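Local atomic coordinates of ESX-1 secretion-associated protein EspB (Mycobacterium marinum, PDB entry 7P0Z), a protein that is secreted through the mycobacterial ESX-1 system and assembles into a seven-subunit, channel-like ring, which suggests a role in protein transport. Residues 49-54 and 205-210; 74-79 and 173-178. All coordinates share one frame; numbering follows the deposited sequence.

Contact 1. Residues 49-54 and 205-210; sequences EQLAVS and ASLAKQ
Leu-51 and Leu-207 mark the closest backbone approach between two helical turns that run nearly antiparallel, their CA atoms 7.5 Å apart. The axes of segments 49-54 and 205-210 pass 11.0 Å from each other, with 164° between their directions, so the gap is bridged by the ends of side chains. CD2 of Leu-51 makes two of the three contacts. This CD2 of Leu-51 lies 4.2 Å from CD1 of Leu-207. From OE1 of Gln-210 the same Leu-51 CD2 is 3.7 Å away, and the two side chains cross obliquely, Gln-210 being extended beyond CG. CD1 of Leu-207 also reaches CB of Ser-54, at 3.7 Å; chi1 of -162° turns the Leu-207 branch away from its own N, and chi2 of 66° then brings CD1 to the other helix. This is the packing of an elongated helical bundle in which a PE helix, 42-81, lies beside a PPE helix, 181-224, the pairing seen as two separate chains in PE-PPE heterodimers and here built into one polypeptide. Met-151 and Trp-158 of helix 149-166 touch Leu-51 and Leu-207 respectively. OG of Ser-54 bonds to the backbone N of Val-274 and NE2 of Gln-210 to the carbonyl of Glu-272, tying both helices to the same C-terminal strip. Gln-50 NE2 gives Ser-54 OG a weak, bent hydrogen bond and also donates to OE1 of Gln-166 in a neighbouring subunit.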
# COMPACT_ATOMS: atom_id res chain seq x y z
N GLU A 49 -10.58 -32.35 -1.55
CA GLU A 49 -9.28 -32.97 -1.71
C GLU A 49 -8.16 -32.03 -1.30
O GLU A 49 -7.17 -32.46 -0.71
CB GLU A 49 -9.11 -33.45 -3.13
CG GLU A 49 -9.47 -34.88 -3.26
CD GLU A 49 -10.00 -35.21 -4.61
OE1 GLU A 49 -9.73 -34.44 -5.55
OE2 GLU A 49 -10.68 -36.25 -4.75
N GLN A 50 -8.30 -30.74 -1.60
CA GLN A 50 -7.32 -29.77 -1.14
C GLN A 50 -7.24 -29.77 0.38
O GLN A 50 -6.14 -29.74 0.94
CB GLN A 50 -7.68 -28.39 -1.66
CG GLN A 50 -6.74 -27.27 -1.22
CD GLN A 50 -5.31 -27.50 -1.64
OE1 GLN A 50 -4.96 -27.33 -2.79
NE2 GLN A 50 -4.48 -27.90 -0.70
N LEU A 51 -8.39 -29.80 1.05
CA LEU A 51 -8.39 -29.86 2.51
C LEU A 51 -7.74 -31.13 3.02
O LEU A 51 -6.99 -31.09 3.99
CB LEU A 51 -9.81 -29.77 3.04
CG LEU A 51 -10.38 -28.36 3.08
CD1 LEU A 51 -11.79 -28.37 3.57
CD2 LEU A 51 -9.51 -27.50 3.96
N ALA A 52 -8.03 -32.27 2.40
CA ALA A 52 -7.43 -33.50 2.87
C ALA A 52 -5.91 -33.45 2.74
O ALA A 52 -5.19 -33.86 3.65
CB ALA A 52 -8.00 -34.68 2.09
N VAL A 53 -5.42 -32.92 1.63
CA VAL A 53 -3.99 -32.84 1.42
C VAL A 53 -3.35 -31.88 2.41
O VAL A 53 -2.29 -32.16 2.97
CB VAL A 53 -3.68 -32.45 -0.03
CG1 VAL A 53 -2.21 -32.33 -0.23
CG2 VAL A 53 -4.19 -33.50 -0.96
N SER A 54 -3.98 -30.74 2.64
CA SER A 54 -3.45 -29.80 3.62
C SER A 54 -3.40 -30.41 5.01
O SER A 54 -2.44 -30.20 5.75
CB SER A 54 -4.28 -28.53 3.62
OG SER A 54 -3.91 -27.68 2.57
N ALA A 205 -5.78 -23.33 12.69
CA ALA A 205 -6.93 -22.45 12.69
C ALA A 205 -7.35 -22.10 11.28
O ALA A 205 -8.53 -22.10 10.96
CB ALA A 205 -6.64 -21.19 13.49
N SER A 206 -6.39 -21.79 10.42
CA SER A 206 -6.74 -21.44 9.06
C SER A 206 -7.35 -22.62 8.33
O SER A 206 -8.23 -22.46 7.48
CB SER A 206 -5.51 -20.92 8.33
OG SER A 206 -4.79 -21.98 7.75
N LEU A 207 -6.91 -23.82 8.67
CA LEU A 207 -7.51 -25.02 8.11
C LEU A 207 -8.98 -25.12 8.49
O LEU A 207 -9.85 -25.34 7.64
CB LEU A 207 -6.73 -26.22 8.63
CG LEU A 207 -6.84 -27.54 7.92
CD1 LEU A 207 -6.23 -27.38 6.55
CD2 LEU A 207 -6.11 -28.57 8.72
N ALA A 208 -9.27 -24.96 9.78
CA ALA A 208 -10.66 -25.02 10.22
C ALA A 208 -11.47 -23.90 9.61
O ALA A 208 -12.64 -24.07 9.27
CB ALA A 208 -10.73 -24.97 11.74
N LYS A 209 -10.85 -22.74 9.46
CA LYS A 209 -11.53 -21.61 8.87
C LYS A 209 -11.95 -21.91 7.43
O LYS A 209 -13.06 -21.59 7.02
CB LYS A 209 -10.63 -20.39 8.93
CG LYS A 209 -11.26 -19.17 8.42
CD LYS A 209 -10.32 -18.02 8.42
CE LYS A 209 -10.97 -16.83 7.75
NZ LYS A 209 -10.07 -15.67 7.63
N GLN A 210 -11.06 -22.53 6.66
CA GLN A 210 -11.41 -22.90 5.31
C GLN A 210 -12.53 -23.93 5.28
O GLN A 210 -13.42 -23.86 4.43
CB GLN A 210 -10.20 -23.45 4.58
CG GLN A 210 -9.20 -22.43 4.18
CD GLN A 210 -8.09 -23.06 3.40
OE1 GLN A 210 -7.79 -24.22 3.59
NE2 GLN A 210 -7.50 -22.31 2.49

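Contact 2. Residues 74-79 and 173-178; sequences TSLRNA and RIFENW
The Trp-X-Gly turn of the PPE half, a hallmark of the EsxA/EsxB-like helical hairpins, here presents Trp-178 and Phe-175 to the late part of PE helix 42-81. CB of Ala-79 sits 3.8 Å from CH2 of the Trp-178 indole, approaching obliquely at the outer end of its six-membered ring. One turn earlier, CD2 of Leu-76 reaches CZ of Phe-175 at 4.0 Å and, more loosely, CZ3 of Trp-178 at 4.3 Å. The two rings also meet each other: CE3 of Trp-178 stands 3.6 Å above one face of Phe-175, toward its rim, while CZ of Phe-175 lies in the indole plane at its edge. A chi1 of -168° helps carry the indole across to the helix; its NE1 bonds to the hydroxyl of Tyr-83, beyond the helix end. Tyr-83 opens a Tyr-X-X-X-Glu sequence; as in relatives, its placement beside the Trp-X-Gly turn is consistent with a composite secretion signal. Helix 13-23 adds Ala-20 against Leu-76 and Ile-16 against Trp-178, and helix 181-224 supplies Cys-186 to Leu-76, Met-190 to Phe-175 and Ala-183 to Trp-178, burying the group between helices.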
# COMPACT_ATOMS: atom_id res chain seq x y z
N THR A 74 17.11 -34.23 24.62
CA THR A 74 18.43 -34.81 24.72
C THR A 74 19.48 -33.76 25.03
O THR A 74 20.36 -33.98 25.87
CB THR A 74 18.77 -35.56 23.44
OG1 THR A 74 17.78 -36.55 23.20
CG2 THR A 74 20.09 -36.22 23.56
N SER A 75 19.42 -32.62 24.36
CA SER A 75 20.39 -31.58 24.65
C SER A 75 20.28 -31.09 26.08
O SER A 75 21.28 -30.78 26.72
CB SER A 75 20.24 -30.42 23.68
OG SER A 75 20.65 -30.79 22.39
N LEU A 76 19.06 -31.00 26.60
CA LEU A 76 18.90 -30.59 27.99
C LEU A 76 19.51 -31.61 28.94
O LEU A 76 20.11 -31.25 29.94
CB LEU A 76 17.44 -30.38 28.32
CG LEU A 76 16.79 -29.15 27.71
CD1 LEU A 76 15.30 -29.26 27.83
CD2 LEU A 76 17.29 -27.91 28.37
N ARG A 77 19.33 -32.89 28.65
CA ARG A 77 19.92 -33.90 29.51
C ARG A 77 21.44 -33.84 29.48
O ARG A 77 22.10 -34.02 30.51
CB ARG A 77 19.42 -35.28 29.13
CG ARG A 77 17.99 -35.42 29.42
CD ARG A 77 17.52 -36.79 29.25
NE ARG A 77 16.08 -36.84 29.41
CZ ARG A 77 15.24 -36.88 28.39
NH1 ARG A 77 15.71 -36.89 27.15
NH2 ARG A 77 13.94 -36.91 28.60
N ASN A 78 22.01 -33.59 28.31
CA ASN A 78 23.46 -33.43 28.26
C ASN A 78 23.90 -32.21 29.06
O ASN A 78 24.87 -32.28 29.83
CB ASN A 78 23.91 -33.32 26.81
CG ASN A 78 23.67 -34.59 26.04
OD1 ASN A 78 23.31 -35.62 26.60
ND2 ASN A 78 23.85 -34.53 24.74
N ALA A 79 23.20 -31.10 28.90
CA ALA A 79 23.53 -29.91 29.65
C ALA A 79 23.44 -30.16 31.15
O ALA A 79 24.22 -29.60 31.92
CB ALA A 79 22.62 -28.77 29.24
N ARG A 173 8.58 -22.49 28.90
CA ARG A 173 8.86 -21.36 29.76
C ARG A 173 10.33 -21.34 30.16
O ARG A 173 11.04 -22.33 30.10
CB ARG A 173 7.99 -21.42 30.99
CG ARG A 173 8.35 -22.51 31.91
CD ARG A 173 7.34 -22.66 32.97
NE ARG A 173 7.67 -23.77 33.84
CZ ARG A 173 7.41 -25.03 33.56
NH1 ARG A 173 6.82 -25.34 32.43
NH2 ARG A 173 7.74 -25.98 34.41
N ILE A 174 10.78 -20.15 30.57
CA ILE A 174 12.12 -19.98 31.09
C ILE A 174 12.32 -20.78 32.36
O ILE A 174 11.38 -21.22 33.02
CB ILE A 174 12.37 -18.49 31.35
CG1 ILE A 174 11.37 -18.00 32.39
CG2 ILE A 174 12.26 -17.69 30.09
CD1 ILE A 174 11.62 -16.63 32.83
N PHE A 175 13.58 -20.96 32.72
CA PHE A 175 13.92 -21.72 33.91
C PHE A 175 13.88 -20.83 35.14
O PHE A 175 14.16 -19.64 35.07
CB PHE A 175 15.30 -22.33 33.77
CG PHE A 175 15.45 -23.19 32.57
CD1 PHE A 175 14.91 -24.45 32.54
CD2 PHE A 175 16.14 -22.74 31.47
CE1 PHE A 175 15.04 -25.24 31.43
CE2 PHE A 175 16.28 -23.52 30.36
CZ PHE A 175 15.73 -24.78 30.34
N GLU A 176 13.53 -21.42 36.27
CA GLU A 176 13.64 -20.70 37.53
C GLU A 176 15.08 -20.58 37.98
O GLU A 176 15.62 -19.48 38.08
CB GLU A 176 12.83 -21.40 38.60
CG GLU A 176 11.40 -21.50 38.32
CD GLU A 176 10.71 -22.42 39.29
OE1 GLU A 176 11.35 -23.37 39.77
OE2 GLU A 176 9.52 -22.18 39.60
N ASN A 177 15.73 -21.71 38.24
CA ASN A 177 16.99 -21.72 38.96
C ASN A 177 18.19 -22.01 38.09
O ASN A 177 19.27 -22.24 38.62
CB ASN A 177 16.94 -22.73 40.09
CG ASN A 177 15.76 -22.54 40.95
OD1 ASN A 177 15.57 -21.48 41.52
ND2 ASN A 177 14.95 -23.57 41.06
N TRP A 178 18.06 -22.02 36.78
CA TRP A 178 19.19 -22.34 35.94
C TRP A 178 19.63 -21.09 35.21
O TRP A 178 18.81 -20.32 34.72
CB TRP A 178 18.86 -23.44 34.96
CG TRP A 178 20.06 -23.95 34.30
CD1 TRP A 178 21.32 -23.93 34.78
CD2 TRP A 178 20.14 -24.51 33.00
NE1 TRP A 178 22.18 -24.46 33.88
CE2 TRP A 178 21.48 -24.83 32.77
CE3 TRP A 178 19.20 -24.78 32.01
CZ2 TRP A 178 21.91 -25.41 31.59
CZ3 TRP A 178 19.62 -25.35 30.85
CH2 TRP A 178 20.97 -25.66 30.64

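How the contacts relate
Helix 42-81 carries one half of each contact, its early part in contact 1 and its last turns in contact 2. Along the chain the order is 49-54, 74-79, 173-178, 205-210, so contact 2 falls wholly within the span bounded by contact 1. Their centres are 36 Å apart and their nearest atoms about 22 Å, so they do not touch. Contact 1 lies close to the middle of the elongated chain, whereas contact 2 lies toward one end, where the loop entering helix 181-224 turns over. Together they join the PE and PPE halves at two separate levels of one long bundle, helix to helix at the first and helix to turn at the second.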